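Transcriptional regulator, ROK family (Vibrio cholerae O1 biovar eltor, PDB 1Z05) probably binds DNA as a zinc-containing transcriptional regulator of the ROK family, a homolog of E. coli Mlc likely to act in carbohydrate metabolism. Local coordinates at residues I349-V352 with I353-N357; S63-P67 with A68-K72; L188-H192 with Y193-N197; S310-A313 with T314-E317; G420-L423 with M424-E428. All blocks are in the same frame, centred on the assembly; numbering follows the deposited sequence.

Interaction 1: residues I349-V352 with I353-N357; sequences IAIV and INLFN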
loop_
_atom_site.group_PDB
_atom_site.type_symbol
_atom_site.label_atom_id
_atom_site.label_comp_id
_atom_site.label_asym_id
_atom_site.label_seq_id
_atom_site.Cartn_x
_atom_site.Cartn_y
_atom_site.Cartn_z
ATOM N N ILE A 349 7.143 -8.839 13.294
ATOM C CA ILE A 349 6.219 -9.481 12.366
ATOM C C ILE A 349 4.766 -9.341 12.853
ATOM O O ILE A 349 3.864 -9.141 12.039
ATOM C CB ILE A 349 6.599 -10.970 12.109
ATOM C CG1 ILE A 349 7.965 -11.049 11.425
ATOM C CG2 ILE A 349 5.531 -11.671 11.259
ATOM C CD1 ILE A 349 8.553 -12.450 11.364
ATOM N N ALA A 350 4.547 -9.419 14.170
ATOM C CA ALA A 350 3.209 -9.193 14.737
ATOM C C ALA A 350 2.683 -7.796 14.418
ATOM O O ALA A 350 1.488 -7.615 14.185
ATOM C CB ALA A 350 3.195 -9.427 16.234
ATOM N N ILE A 351 3.575 -6.812 14.443
ATOM C CA ILE A 351 3.235 -5.443 14.044
ATOM C C ILE A 351 2.735 -5.379 12.596
ATOM O O ILE A 351 1.704 -4.769 12.312
ATOM C CB ILE A 351 4.440 -4.497 14.262
ATOM C CG1 ILE A 351 4.622 -4.261 15.769
ATOM C CG2 ILE A 351 4.229 -3.168 13.539
ATOM C CD1 ILE A 351 5.968 -3.651 16.154
ATOM N N VAL A 352 3.468 -6.028 11.696
ATOM C CA VAL A 352 3.143 -6.058 10.275
ATOM C C VAL A 352 1.816 -6.790 10.009
ATOM O O VAL A 352 1.001 -6.348 9.166
ATOM C CB VAL A 352 4.331 -6.659 9.479
ATOM C CG1 VAL A 352 3.961 -6.935 8.045
ATOM C CG2 VAL A 352 5.526 -5.690 9.539
ATOM N N ILE A 353 1.592 -7.878 10.749
ATOM C CA ILE A 353 0.331 -8.624 10.685
ATOM C C ILE A 353 -0.843 -7.735 11.084
ATOM O O ILE A 353 -1.842 -7.670 10.367
ATOM C CB ILE A 353 0.380 -9.897 11.588
ATOM C CG1 ILE A 353 1.321 -10.930 10.957
ATOM C CG2 ILE A 353 -1.018 -10.482 11.800
ATOM C CD1 ILE A 353 1.763 -12.028 11.898
ATOM N N ASN A 354 -0.723 -7.070 12.235
ATOM C CA ASN A 354 -1.725 -6.098 12.702
ATOM C C ASN A 354 -2.097 -5.031 11.673
ATOM O O ASN A 354 -3.269 -4.705 11.499
ATOM C CB ASN A 354 -1.235 -5.406 13.974
ATOM C CG ASN A 354 -1.562 -6.186 15.225
ATOM O OD1 ASN A 354 -2.726 -6.416 15.528
ATOM N ND2 ASN A 354 -0.540 -6.571 15.975
ATOM N N LEU A 355 -1.089 -4.481 11.012
ATOM C CA LEU A 355 -1.296 -3.403 10.057
ATOM C C LEU A 355 -1.775 -3.866 8.693
ATOM O O LEU A 355 -2.508 -3.139 8.024
ATOM C CB LEU A 355 -0.011 -2.609 9.876
ATOM C CG LEU A 355 0.408 -1.819 11.106
ATOM C CD1 LEU A 355 1.829 -1.436 10.914
ATOM C CD2 LEU A 355 -0.454 -0.578 11.298
ATOM N N PHE A 356 -1.365 -5.060 8.275
ATOM C CA PHE A 356 -1.627 -5.491 6.902
ATOM C C PHE A 356 -2.568 -6.680 6.720
ATOM O O PHE A 356 -3.060 -6.892 5.612
ATOM C CB PHE A 356 -0.321 -5.744 6.148
ATOM C CG PHE A 356 0.478 -4.505 5.900
ATOM C CD1 PHE A 356 0.141 -3.643 4.858
ATOM C CD2 PHE A 356 1.573 -4.199 6.702
ATOM C CE1 PHE A 356 0.871 -2.498 4.633
ATOM C CE2 PHE A 356 2.312 -3.047 6.483
ATOM C CZ PHE A 356 1.957 -2.199 5.439
ATOM N N ASN A 357 -2.804 -7.456 7.782
ATOM C CA ASN A 357 -3.654 -8.657 7.695
ATOM C C ASN A 357 -3.232 -9.565 6.513
ATOM O O ASN A 357 -4.068 -9.907 5.664
ATOM C CB ASN A 357 -5.127 -8.227 7.573
ATOM C CG ASN A 357 -6.121 -9.360 7.811
ATOM O OD1 ASN A 357 -5.765 -10.477 8.204
ATOM N ND2 ASN A 357 -7.394 -9.055 7.583
#
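Ile349 to Phe356 form the last two turns of helix 332-356, and four successive i to i+4 backbone bonds join the segments. Ile353 N reaches Ile349 O at 2.9 Å with an N-H...O angle of 161°, and Phe356 N reaches Val352 O at 2.8 Å, more bent at 138°. Asn357 then leaves the helix with positive phi.

Three apolar pairs follow the same spacing. Ile349 CG2, anti to its own backbone N (CG1 chi1 -64°), meets Ile353 CD1 at 3.8 Å, the two side chains meeting at a slant. Ile351 and Leu355 run side by side in the same direction, with Ile351 CG2 4.0 Å from Leu355 CD1. Val352 CG1 lies 3.9 Å from Phe356 CD2, and the edge of that ring also faces Val352 O near its plane.

The polar exception is Asn354: its ND2 donates a hydrogen bond to Gln385 O and only weakly to Ala350 O, 2.9 Å away. Ile351 and Leu355 pack on their counterparts in the second subunit, while Ile349 and Ile353 pack on helix 371-385. The isoleucines and leucine thus face both neighbours with carbon, polar bonds from Leu355, Asn357 and Asn354 lie among them, and buried ND2 has two carbonyl acceptors.

Interaction 2: residues S63-P67 with A68-K72; sequences SELAP and ASITK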
loop_
_atom_site.group_PDB
_atom_site.type_symbol
_atom_site.label_atom_id
_atom_site.label_comp_id
_atom_site.label_asym_id
_atom_site.label_seq_id
_atom_site.Cartn_x
_atom_site.Cartn_y
_atom_site.Cartn_z
ATOM N N SER A 63 -10.824 -11.723 -20.820
ATOM C CA SER A 63 -10.374 -10.333 -20.659
ATOM C C SER A 63 -11.522 -9.326 -20.618
ATOM O O SER A 63 -11.327 -8.185 -20.189
ATOM C CB SER A 63 -9.434 -9.944 -21.799
ATOM O OG SER A 63 -10.151 -9.875 -23.027
ATOM N N GLU A 64 -12.699 -9.758 -21.078
ATOM C CA GLU A 64 -13.875 -8.902 -21.277
ATOM C C GLU A 64 -13.645 -7.829 -22.348
ATOM O O GLU A 64 -14.232 -6.746 -22.287
ATOM C CB GLU A 64 -14.337 -8.256 -19.962
ATOM C CG GLU A 64 -14.513 -9.222 -18.804
ATOM C CD GLU A 64 -14.527 -8.514 -17.459
ATOM O OE1 GLU A 64 -13.463 -7.998 -17.038
ATOM O OE2 GLU A 64 -15.599 -8.486 -16.825
ATOM N N LEU A 65 -12.787 -8.134 -23.322
ATOM C CA LEU A 65 -12.532 -7.228 -24.439
ATOM C C LEU A 65 -13.205 -7.737 -25.710
ATOM O O LEU A 65 -13.260 -8.944 -25.943
ATOM C CB LEU A 65 -11.025 -7.059 -24.674
ATOM C CG LEU A 65 -10.176 -6.391 -23.583
ATOM C CD1 LEU A 65 -8.718 -6.733 -23.786
ATOM C CD2 LEU A 65 -10.371 -4.872 -23.538
ATOM N N ALA A 66 -13.704 -6.807 -26.522
ATOM C CA ALA A 66 -14.347 -7.122 -27.798
ATOM C C ALA A 66 -13.374 -7.775 -28.786
ATOM O O ALA A 66 -12.171 -7.490 -28.751
ATOM C CB ALA A 66 -14.968 -5.849 -28.405
ATOM N N PRO A 67 -13.881 -8.674 -29.656
ATOM C CA PRO A 67 -13.038 -9.348 -30.656
ATOM C C PRO A 67 -12.165 -8.404 -31.485
ATOM O O PRO A 67 -11.011 -8.728 -31.760
ATOM C CB PRO A 67 -14.063 -10.050 -31.548
ATOM C CG PRO A 67 -15.169 -10.360 -30.615
ATOM C CD PRO A 67 -15.275 -9.151 -29.731
ATOM N N ALA A 68 -12.715 -7.253 -31.868
ATOM C CA ALA A 68 -11.957 -6.226 -32.590
ATOM C C ALA A 68 -10.706 -5.781 -31.825
ATOM O O ALA A 68 -9.639 -5.602 -32.420
ATOM C CB ALA A 68 -12.859 -5.022 -32.922
ATOM N N SER A 69 -10.843 -5.614 -30.510
ATOM C CA SER A 69 -9.727 -5.229 -29.657
ATOM C C SER A 69 -8.747 -6.379 -29.525
ATOM O O SER A 69 -7.539 -6.169 -29.603
ATOM C CB SER A 69 -10.212 -4.803 -28.269
ATOM O OG SER A 69 -11.154 -3.753 -28.359
ATOM N N ILE A 70 -9.270 -7.587 -29.318
ATOM C CA ILE A 70 -8.435 -8.796 -29.229
ATOM C C ILE A 70 -7.619 -8.954 -30.514
ATOM O O ILE A 70 -6.426 -9.212 -30.465
ATOM C CB ILE A 70 -9.282 -10.082 -28.929
ATOM C CG1 ILE A 70 -9.916 -10.020 -27.533
ATOM C CG2 ILE A 70 -8.444 -11.369 -29.075
ATOM C CD1 ILE A 70 -8.944 -9.805 -26.385
ATOM N N THR A 71 -8.266 -8.757 -31.659
ATOM C CA THR A 71 -7.596 -8.859 -32.959
ATOM C C THR A 71 -6.422 -7.874 -33.087
ATOM O O THR A 71 -5.313 -8.279 -33.434
ATOM C CB THR A 71 -8.615 -8.694 -34.104
ATOM O OG1 THR A 71 -9.523 -9.801 -34.063
ATOM C CG2 THR A 71 -7.937 -8.634 -35.478
ATOM N N LYS A 72 -6.675 -6.601 -32.783
ATOM C CA LYS A 72 -5.651 -5.556 -32.845
ATOM C C LYS A 72 -4.474 -5.832 -31.907
ATOM O O LYS A 72 -3.324 -5.700 -32.314
ATOM C CB LYS A 72 -6.253 -4.170 -32.563
ATOM C CG LYS A 72 -7.093 -3.621 -33.709
ATOM C CD LYS A 72 -7.446 -2.137 -33.530
ATOM C CE LYS A 72 -8.542 -1.940 -32.494
ATOM N NZ LYS A 72 -9.213 -0.612 -32.634
#
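A tight link between two helices, 56-63 and 67-79, holds this contact; two successive helices of this kind, in a protein thought to bind DNA, are consistent with a helix-turn-helix. Ser63 closes the first helix and Glu64 leaves it with positive phi, while Ala66 occupies the N-cap position of the second.

Ser63 OG accepts a bond from Leu65 N at 3.2 Å, which makes an ST turn. Its chi1 of 68° sets OG between the backbone N and the carbonyl carbon, where it can face the chain two residues on; the hydroxyl is also bonded to Leu59 O. The same oxygen touches Ile70 CD1 at 3.6 Å. That methyl meets Leu65 CB at 3.8 Å as well, so the end of Ile70 abuts both Ser63 and Leu65, which lie on the same side of it.

The helix start is fastened through main-chain carbonyls. Ala66 O takes Ile70 N at 3.0 Å in a nearly straight bond (N-H...O angle 167°) and, more weakly, Ser69 N at 2.9 Å. Pro67 O receives Thr71 N at 2.7 Å, and Thr71 OG1 also lies 2.9 Å from Pro67 O.

Leu65 and Ile70 both lie against Val44 of helix 35-51, and Leu65 also packs on Ile36 of the second subunit. The chemistry divides: Leu65 and Ile70 bring carbon to helix 35-51, and Ile70 also to helix 56-63; main-chain bonds fix the first turn of helix 67-79, and the Ser63 hydroxyl engages polar main-chain atoms on both sides of the helix end.

Interaction 3: residues L188-H192 with Y193-N197; sequences LQMPH and YNVKN. With SO4 (sulfate ion), chain F.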
loop_
_atom_site.group_PDB
_atom_site.type_symbol
_atom_site.label_atom_id
_atom_site.label_comp_id
_atom_site.label_asym_id
_atom_site.label_seq_id
_atom_site.Cartn_x
_atom_site.Cartn_y
_atom_site.Cartn_z
ATOM N N LEU A 188 18.868 6.939 -4.458
ATOM C CA LEU A 188 19.045 8.130 -3.625
ATOM C C LEU A 188 20.267 8.010 -2.716
ATOM O O LEU A 188 21.011 8.967 -2.527
ATOM C CB LEU A 188 17.786 8.430 -2.801
ATOM C CG LEU A 188 16.517 8.845 -3.556
ATOM C CD1 LEU A 188 15.681 7.630 -3.941
ATOM C CD2 LEU A 188 15.695 9.793 -2.695
ATOM N N GLN A 189 20.458 6.823 -2.156
ATOM C CA GLN A 189 21.612 6.525 -1.316
ATOM C C GLN A 189 21.584 5.029 -1.079
ATOM O O GLN A 189 20.540 4.394 -1.273
ATOM C CB GLN A 189 21.579 7.317 0.005
ATOM C CG GLN A 189 20.836 6.674 1.166
ATOM C CD GLN A 189 20.736 7.586 2.380
ATOM O OE1 GLN A 189 21.624 8.404 2.645
ATOM N NE2 GLN A 189 19.655 7.443 3.128
ATOM N N MET A 190 22.722 4.457 -0.696
ATOM C CA MET A 190 22.794 3.015 -0.492
ATOM C C MET A 190 23.922 2.614 0.457
ATOM O O MET A 190 24.819 3.422 0.728
ATOM C CB MET A 190 22.911 2.296 -1.846
ATOM C CG MET A 190 24.215 2.510 -2.588
ATOM S SD MET A 190 24.249 1.592 -4.129
ATOM C CE MET A 190 23.900 -0.081 -3.550
ATOM N N PRO A 191 23.879 1.369 0.976
ATOM C CA PRO A 191 24.984 0.907 1.825
ATOM C C PRO A 191 26.252 0.706 0.999
ATOM O O PRO A 191 26.170 0.547 -0.222
ATOM C CB PRO A 191 24.493 -0.448 2.358
ATOM C CG PRO A 191 23.049 -0.542 1.989
ATOM C CD PRO A 191 22.835 0.340 0.818
ATOM N N HIS A 192 27.405 0.736 1.670
ATOM C CA HIS A 192 28.710 0.408 1.072
ATOM C C HIS A 192 29.263 1.503 0.159
ATOM O O HIS A 192 30.364 2.003 0.384
ATOM C CB HIS A 192 28.665 -0.941 0.333
ATOM C CG HIS A 192 29.998 -1.393 -0.179
ATOM N ND1 HIS A 192 30.918 -2.041 0.616
ATOM C CD2 HIS A 192 30.569 -1.284 -1.402
ATOM C CE1 HIS A 192 31.996 -2.317 -0.096
ATOM N NE2 HIS A 192 31.810 -1.868 -1.324
ATOM N N TYR A 193 28.499 1.864 -0.870
ATOM C CA TYR A 193 28.934 2.868 -1.837
ATOM C C TYR A 193 28.561 4.274 -1.378
ATOM O O TYR A 193 27.590 4.467 -0.638
ATOM C CB TYR A 193 28.354 2.583 -3.228
ATOM C CG TYR A 193 28.636 1.190 -3.743
ATOM C CD1 TYR A 193 29.872 0.877 -4.315
ATOM C CD2 TYR A 193 27.674 0.181 -3.652
ATOM C CE1 TYR A 193 30.145 -0.398 -4.787
ATOM C CE2 TYR A 193 27.935 -1.110 -4.127
ATOM C CZ TYR A 193 29.180 -1.388 -4.692
ATOM O OH TYR A 193 29.468 -2.646 -5.170
ATOM N N ASN A 194 29.356 5.249 -1.800
ATOM C CA ASN A 194 29.075 6.646 -1.526
ATOM C C ASN A 194 28.235 7.217 -2.665
ATOM O O ASN A 194 28.768 7.714 -3.665
ATOM C CB ASN A 194 30.378 7.426 -1.343
ATOM C CG ASN A 194 30.146 8.900 -1.058
ATOM O OD1 ASN A 194 29.090 9.295 -0.548
ATOM N ND2 ASN A 194 31.140 9.725 -1.384
ATOM N N VAL A 195 26.917 7.135 -2.495
ATOM C CA VAL A 195 25.960 7.493 -3.539
ATOM C C VAL A 195 24.993 8.584 -3.088
ATOM O O VAL A 195 24.533 8.588 -1.945
ATOM C CB VAL A 195 25.190 6.232 -4.031
ATOM C CG1 VAL A 195 23.905 6.598 -4.774
ATOM C CG2 VAL A 195 26.096 5.395 -4.911
ATOM N N LYS A 196 24.710 9.514 -3.996
ATOM C CA LYS A 196 23.716 10.558 -3.773
ATOM C C LYS A 196 22.972 10.828 -5.078
ATOM O O LYS A 196 23.504 11.477 -5.984
ATOM C CB LYS A 196 24.374 11.840 -3.257
ATOM C CG LYS A 196 23.398 12.890 -2.720
ATOM C CD LYS A 196 24.150 14.104 -2.191
ATOM C CE LYS A 196 23.252 15.025 -1.369
ATOM N NZ LYS A 196 24.040 16.131 -0.736
ATOM N N ASN A 197 21.746 10.316 -5.158
ATOM C CA ASN A 197 20.864 10.516 -6.309
ATOM C C ASN A 197 21.478 10.099 -7.646
ATOM O O ASN A 197 21.460 10.860 -8.616
ATOM C CB ASN A 197 20.341 11.961 -6.350
ATOM C CG ASN A 197 19.479 12.305 -5.141
ATOM O OD1 ASN A 197 18.626 11.512 -4.721
ATOM N ND2 ASN A 197 19.697 13.490 -4.576
HETATM S S SO4 F . 27.898 1.328 5.080
HETATM O O1 SO4 F . 29.196 1.683 4.511
HETATM O O2 SO4 F . 26.852 2.108 4.428
HETATM O O3 SO4 F . 27.648 -0.098 4.885
HETATM O O4 SO4 F . 27.900 1.622 6.512
HETATM O O HOH W 1 19.224 11.855 -1.879
HETATM O O HOH W 2 25.217 6.029 -0.440
#
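His192 and Tyr193 make an aromatic pair at the tip of a hairpin-like loop whose two arms, 188-192 and 193-197, run in opposed directions (175° apart). The geometry is edge-to-face (T-shaped): the imidazole presents CD2 over the centre of the phenol ring, with centroids 4.6 Å apart and planes at 81°. His192 CG stands anti to its backbone N (chi1 -174°), which carries the imidazole over its neighbour.

Sulfur and apolar contacts come next. Met190 SD lies 3.7 Å from Tyr193 CD2, an oblique Met-aromatic contact, while Met190 CG touches Val195 CB at 4.1 Å.

Among direct hydrogen bonds, Tyr193 N reaches Pro191 O at 2.8 Å across the tip, and Asn197 N reaches Leu188 O at 3.0 Å where the arms end, its donor above the carbonyl plane. His192 N donates to sulfate O2 at 3.1 Å; this ion is probably from the crystallisation liquor.

Water fills in between the arms. One molecule accepts from Met190 N and from Val195 N, 2.9 Å from the latter, bridging main chains that do not bond directly there.

The Tyr193 hydroxyl bonds to Gly116 O, and both Met190 and Tyr193 pack on Leu115 of strand 108-116. Leu188 pairs with Leu179 in the two-stranded sheet 179-181/186-189, so the loop runs from that small sheet across the end of strand 108-116 towards helix 200-208.

Interaction 4: residues S310-A313 with T314-E317; sequences SCLA and TVEE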
loop_
_atom_site.group_PDB
_atom_site.type_symbol
_atom_site.label_atom_id
_atom_site.label_comp_id
_atom_site.label_asym_id
_atom_site.label_seq_id
_atom_site.Cartn_x
_atom_site.Cartn_y
_atom_site.Cartn_z
ATOM N N SER A 310 29.844 -23.399 25.395
ATOM C CA SER A 310 29.371 -23.578 24.026
ATOM C C SER A 310 30.412 -24.304 23.212
ATOM O O SER A 310 31.611 -24.194 23.486
ATOM C CB SER A 310 29.077 -22.225 23.362
ATOM O OG SER A 310 28.656 -22.383 22.011
ATOM N N CYS A 311 29.949 -25.019 22.192
ATOM C CA CYS A 311 30.825 -25.637 21.208
ATOM C C CYS A 311 31.489 -24.583 20.306
ATOM O O CYS A 311 32.428 -24.890 19.575
ATOM C CB CYS A 311 30.044 -26.650 20.364
ATOM S SG CYS A 311 28.771 -25.945 19.283
ATOM N N LEU A 312 30.986 -23.349 20.360
ATOM C CA LEU A 312 31.557 -22.230 19.619
ATOM C C LEU A 312 32.683 -21.507 20.371
ATOM O O LEU A 312 33.312 -20.606 19.815
ATOM C CB LEU A 312 30.457 -21.219 19.248
ATOM C CG LEU A 312 29.339 -21.650 18.290
ATOM C CD1 LEU A 312 28.152 -20.691 18.348
ATOM C CD2 LEU A 312 29.842 -21.791 16.851
ATOM N N ALA A 313 32.931 -21.901 21.619
ATOM C CA ALA A 313 33.857 -21.189 22.512
ATOM C C ALA A 313 35.341 -21.272 22.126
ATOM O O ALA A 313 36.178 -20.580 22.721
ATOM C CB ALA A 313 33.661 -21.646 23.959
ATOM N N THR A 314 35.665 -22.118 21.149
ATOM C CA THR A 314 37.041 -22.250 20.664
ATOM C C THR A 314 37.161 -21.804 19.210
ATOM O O THR A 314 38.262 -21.768 18.652
ATOM C CB THR A 314 37.571 -23.702 20.791
ATOM O OG1 THR A 314 36.611 -24.616 20.245
ATOM C CG2 THR A 314 37.841 -24.060 22.249
ATOM N N VAL A 315 36.022 -21.463 18.612
ATOM C CA VAL A 315 35.943 -21.096 17.199
ATOM C C VAL A 315 36.372 -19.642 16.968
ATOM O O VAL A 315 35.925 -18.730 17.673
ATOM C CB VAL A 315 34.515 -21.345 16.626
ATOM C CG1 VAL A 315 34.422 -20.929 15.157
ATOM C CG2 VAL A 315 34.119 -22.808 16.789
ATOM N N GLU A 316 37.252 -19.452 15.984
ATOM C CA GLU A 316 37.701 -18.129 15.557
ATOM C C GLU A 316 36.779 -17.609 14.461
ATOM O O GLU A 316 36.381 -18.369 13.572
ATOM C CB GLU A 316 39.134 -18.192 15.011
ATOM C CG GLU A 316 40.150 -18.928 15.893
ATOM C CD GLU A 316 40.738 -18.068 17.008
ATOM O OE1 GLU A 316 41.822 -18.429 17.518
ATOM O OE2 GLU A 316 40.126 -17.039 17.377
ATOM N N GLU A 317 36.447 -16.319 14.528
ATOM C CA GLU A 317 35.644 -15.637 13.497
ATOM C C GLU A 317 34.254 -16.264 13.270
ATOM O O GLU A 317 33.900 -16.645 12.145
ATOM C CB GLU A 317 36.424 -15.527 12.174
ATOM C CG GLU A 317 37.713 -14.713 12.265
ATOM C CD GLU A 317 38.674 -15.003 11.121
ATOM O OE1 GLU A 317 39.363 -16.048 11.168
ATOM O OE2 GLU A 317 38.755 -14.181 10.182
HETATM O O HOH W 3 34.918 -17.891 20.313
#
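Leu312 and Val315 meet across a type I turn, and the closeness of this contact lies mostly in the backbone. Val315 N donates to Leu312 O at 3.1 Å with an N-H...O angle of 154°, approaching well above the carbonyl plane (64° out of it). The valine side chain follows the same carbonyl: Val315 CB sits 3.5 Å from Leu312 O. Val315 CG2, which lies beside its own backbone N because CG1 takes the anti position (chi1 179°), is 3.9 Å from Leu312 CA.

A second type I turn, from Ser310 to Ala313, precedes and overlaps it. There Ser310 OG accepts from Leu312 N at 3.0 Å in an ST turn, and the same hydroxyl is hydrogen-bonded to Asp331 OD2.

The side-chain contact is looser. Leu312 CD2 and Val315 CG2 come only to 4.4 Å; Leu312 also packs on Val300 and Ile304 of helix 293-305 and on Ala326 of helix 320-328. Thr314 and Val315 are exposed, and a water donates to Leu312 O and to Val315 O, 2.9 Å from the latter.

Leu312 O thus serves one backbone N-H and one water. The contact is consistent with a loop shaped by main-chain bonds and the Ser310 hydroxyl, with Asp331 bonding both that hydroxyl and Cys311 N, and with Leu312 as its buried side chain, packed on helices 293-305 and 320-328.

Interaction 5: residues G420-L423 with M424-E428; sequences GLLL and MKVVE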
loop_
_atom_site.group_PDB
_atom_site.type_symbol
_atom_site.label_atom_id
_atom_site.label_comp_id
_atom_site.label_asym_id
_atom_site.label_seq_id
_atom_site.Cartn_x
_atom_site.Cartn_y
_atom_site.Cartn_z
ATOM N N GLY A 420 2.366 -4.504 -19.536
ATOM C CA GLY A 420 2.328 -4.130 -20.951
ATOM C C GLY A 420 3.407 -3.137 -21.347
ATOM O O GLY A 420 3.635 -2.907 -22.542
ATOM N N LEU A 421 4.073 -2.548 -20.351
ATOM C CA LEU A 421 5.132 -1.565 -20.599
ATOM C C LEU A 421 6.228 -2.110 -21.527
ATOM O O LEU A 421 6.587 -1.475 -22.523
ATOM C CB LEU A 421 5.745 -1.079 -19.274
ATOM C CG LEU A 421 6.643 0.173 -19.289
ATOM C CD1 LEU A 421 6.533 0.946 -17.977
ATOM C CD2 LEU A 421 8.107 -0.155 -19.584
ATOM N N LEU A 422 6.751 -3.283 -21.190
ATOM C CA LEU A 422 7.858 -3.861 -21.940
ATOM C C LEU A 422 7.397 -4.376 -23.300
ATOM O O LEU A 422 8.126 -4.245 -24.282
ATOM C CB LEU A 422 8.555 -4.964 -21.140
ATOM C CG LEU A 422 9.847 -5.527 -21.743
ATOM C CD1 LEU A 422 10.821 -4.404 -22.139
ATOM C CD2 LEU A 422 10.495 -6.493 -20.769
ATOM N N LEU A 423 6.191 -4.937 -23.355
ATOM C CA LEU A 423 5.596 -5.352 -24.628
ATOM C C LEU A 423 5.597 -4.215 -25.645
ATOM O O LEU A 423 5.987 -4.407 -26.795
ATOM C CB LEU A 423 4.157 -5.841 -24.447
ATOM C CG LEU A 423 3.877 -7.069 -23.592
ATOM C CD1 LEU A 423 2.392 -7.323 -23.588
ATOM C CD2 LEU A 423 4.635 -8.286 -24.110
ATOM N N MET A 424 5.174 -3.029 -25.210
ATOM C CA MET A 424 5.064 -1.905 -26.119
ATOM C C MET A 424 6.443 -1.441 -26.571
ATOM O O MET A 424 6.619 -1.071 -27.729
ATOM C CB MET A 424 4.249 -0.767 -25.496
ATOM C CG MET A 424 2.764 -1.105 -25.258
ATOM S SD MET A 424 1.794 -1.479 -26.750
ATOM C CE MET A 424 1.997 -3.252 -26.926
ATOM N N LYS A 425 7.422 -1.495 -25.669
ATOM C CA LYS A 425 8.802 -1.196 -26.031
ATOM C C LYS A 425 9.343 -2.162 -27.083
ATOM O O LYS A 425 10.014 -1.736 -28.021
ATOM C CB LYS A 425 9.710 -1.157 -24.796
ATOM C CG LYS A 425 9.405 0.003 -23.845
ATOM C CD LYS A 425 10.027 1.328 -24.303
ATOM C CE LYS A 425 11.378 1.564 -23.632
ATOM N NZ LYS A 425 12.035 2.854 -24.001
ATOM N N VAL A 426 9.025 -3.448 -26.936
ATOM C CA VAL A 426 9.431 -4.474 -27.903
ATOM C C VAL A 426 8.693 -4.328 -29.246
ATOM O O VAL A 426 9.304 -4.480 -30.307
ATOM C CB VAL A 426 9.263 -5.915 -27.333
ATOM C CG1 VAL A 426 9.631 -6.963 -28.378
ATOM C CG2 VAL A 426 10.123 -6.104 -26.086
ATOM N N VAL A 427 7.392 -4.043 -29.194
ATOM C CA VAL A 427 6.586 -3.786 -30.398
ATOM C C VAL A 427 7.102 -2.549 -31.133
ATOM O O VAL A 427 7.298 -2.577 -32.348
ATOM C CB VAL A 427 5.077 -3.600 -30.054
ATOM C CG1 VAL A 427 4.315 -2.930 -31.208
ATOM C CG2 VAL A 427 4.429 -4.925 -29.683
ATOM N N GLU A 428 7.333 -1.474 -30.383
ATOM C CA GLU A 428 7.804 -0.204 -30.926
ATOM C C GLU A 428 9.122 -0.359 -31.690
ATOM O O GLU A 428 9.433 0.443 -32.574
ATOM C CB GLU A 428 7.972 0.809 -29.791
ATOM C CG GLU A 428 7.865 2.264 -30.210
ATOM C CD GLU A 428 7.863 3.220 -29.026
ATOM O OE1 GLU A 428 7.658 2.760 -27.875
ATOM O OE2 GLU A 428 8.067 4.436 -29.251
#
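Gly420 to Glu428 make the short C-terminal helix 421-428, with Gly420 at its N-cap and four i to i+4 bonds across the segments, from Met424 N to Gly420 O at 3.1 Å through Val427 N to Leu423 O at 2.8 Å. Gly420 has positive phi (89°), a conformation in which a CB would press on the preceding carbonyl oxygen.

Met424 starts beside Gly420 O and folds back along the helix. Its CG is 3.4 Å from Gly420 O, and bends at chi2 (-62°) and chi3 bring CE to 4.2 Å from Leu423 CB. Lys425 CG comes 3.4 Å from Leu421 O, but the rest of its chain leads away from the first segment. The branched residues lie close over carbonyls: Val426 CG2 is 3.3 Å from Leu422 O, and Val427 CG2 is at the same distance from Leu423 O. Leu422 CD1 and Val426 CG2 meet loosely at 4.4 Å.

Different faces of the helix serve different neighbours. Leu422 packs on Ile413 and Leu417 of helix 407-418, whereas Leu423 also reaches Tyr45 of helix 35-51 and Leu77 of helix 67-79. With Met424 against Ala41 of helix 35-51, the C-terminal helix joins the N-terminal helices to helix 407-418.

From the N terminus, interaction 2 comes first, turning the chain between helices 56-63 and 67-79. Interaction 3 then closes the loop between strand 186-189 and helix 200-208, interaction 4 shapes the link between helices 293-305 and 320-328, interaction 1 ends helix 332-356, and interaction 5 forms the C-terminal helix. All five are local and in series; none nests in or crosses another. Despite lying far apart in sequence, interactions 2 and 5 have centres about 18 Å apart, both packing on helix 35-51. Interactions 2 and 4 stand about 67 Å apart, centre to centre, on opposite sides of the chain's centre. Interactions 1 and 2 both touch the second subunit.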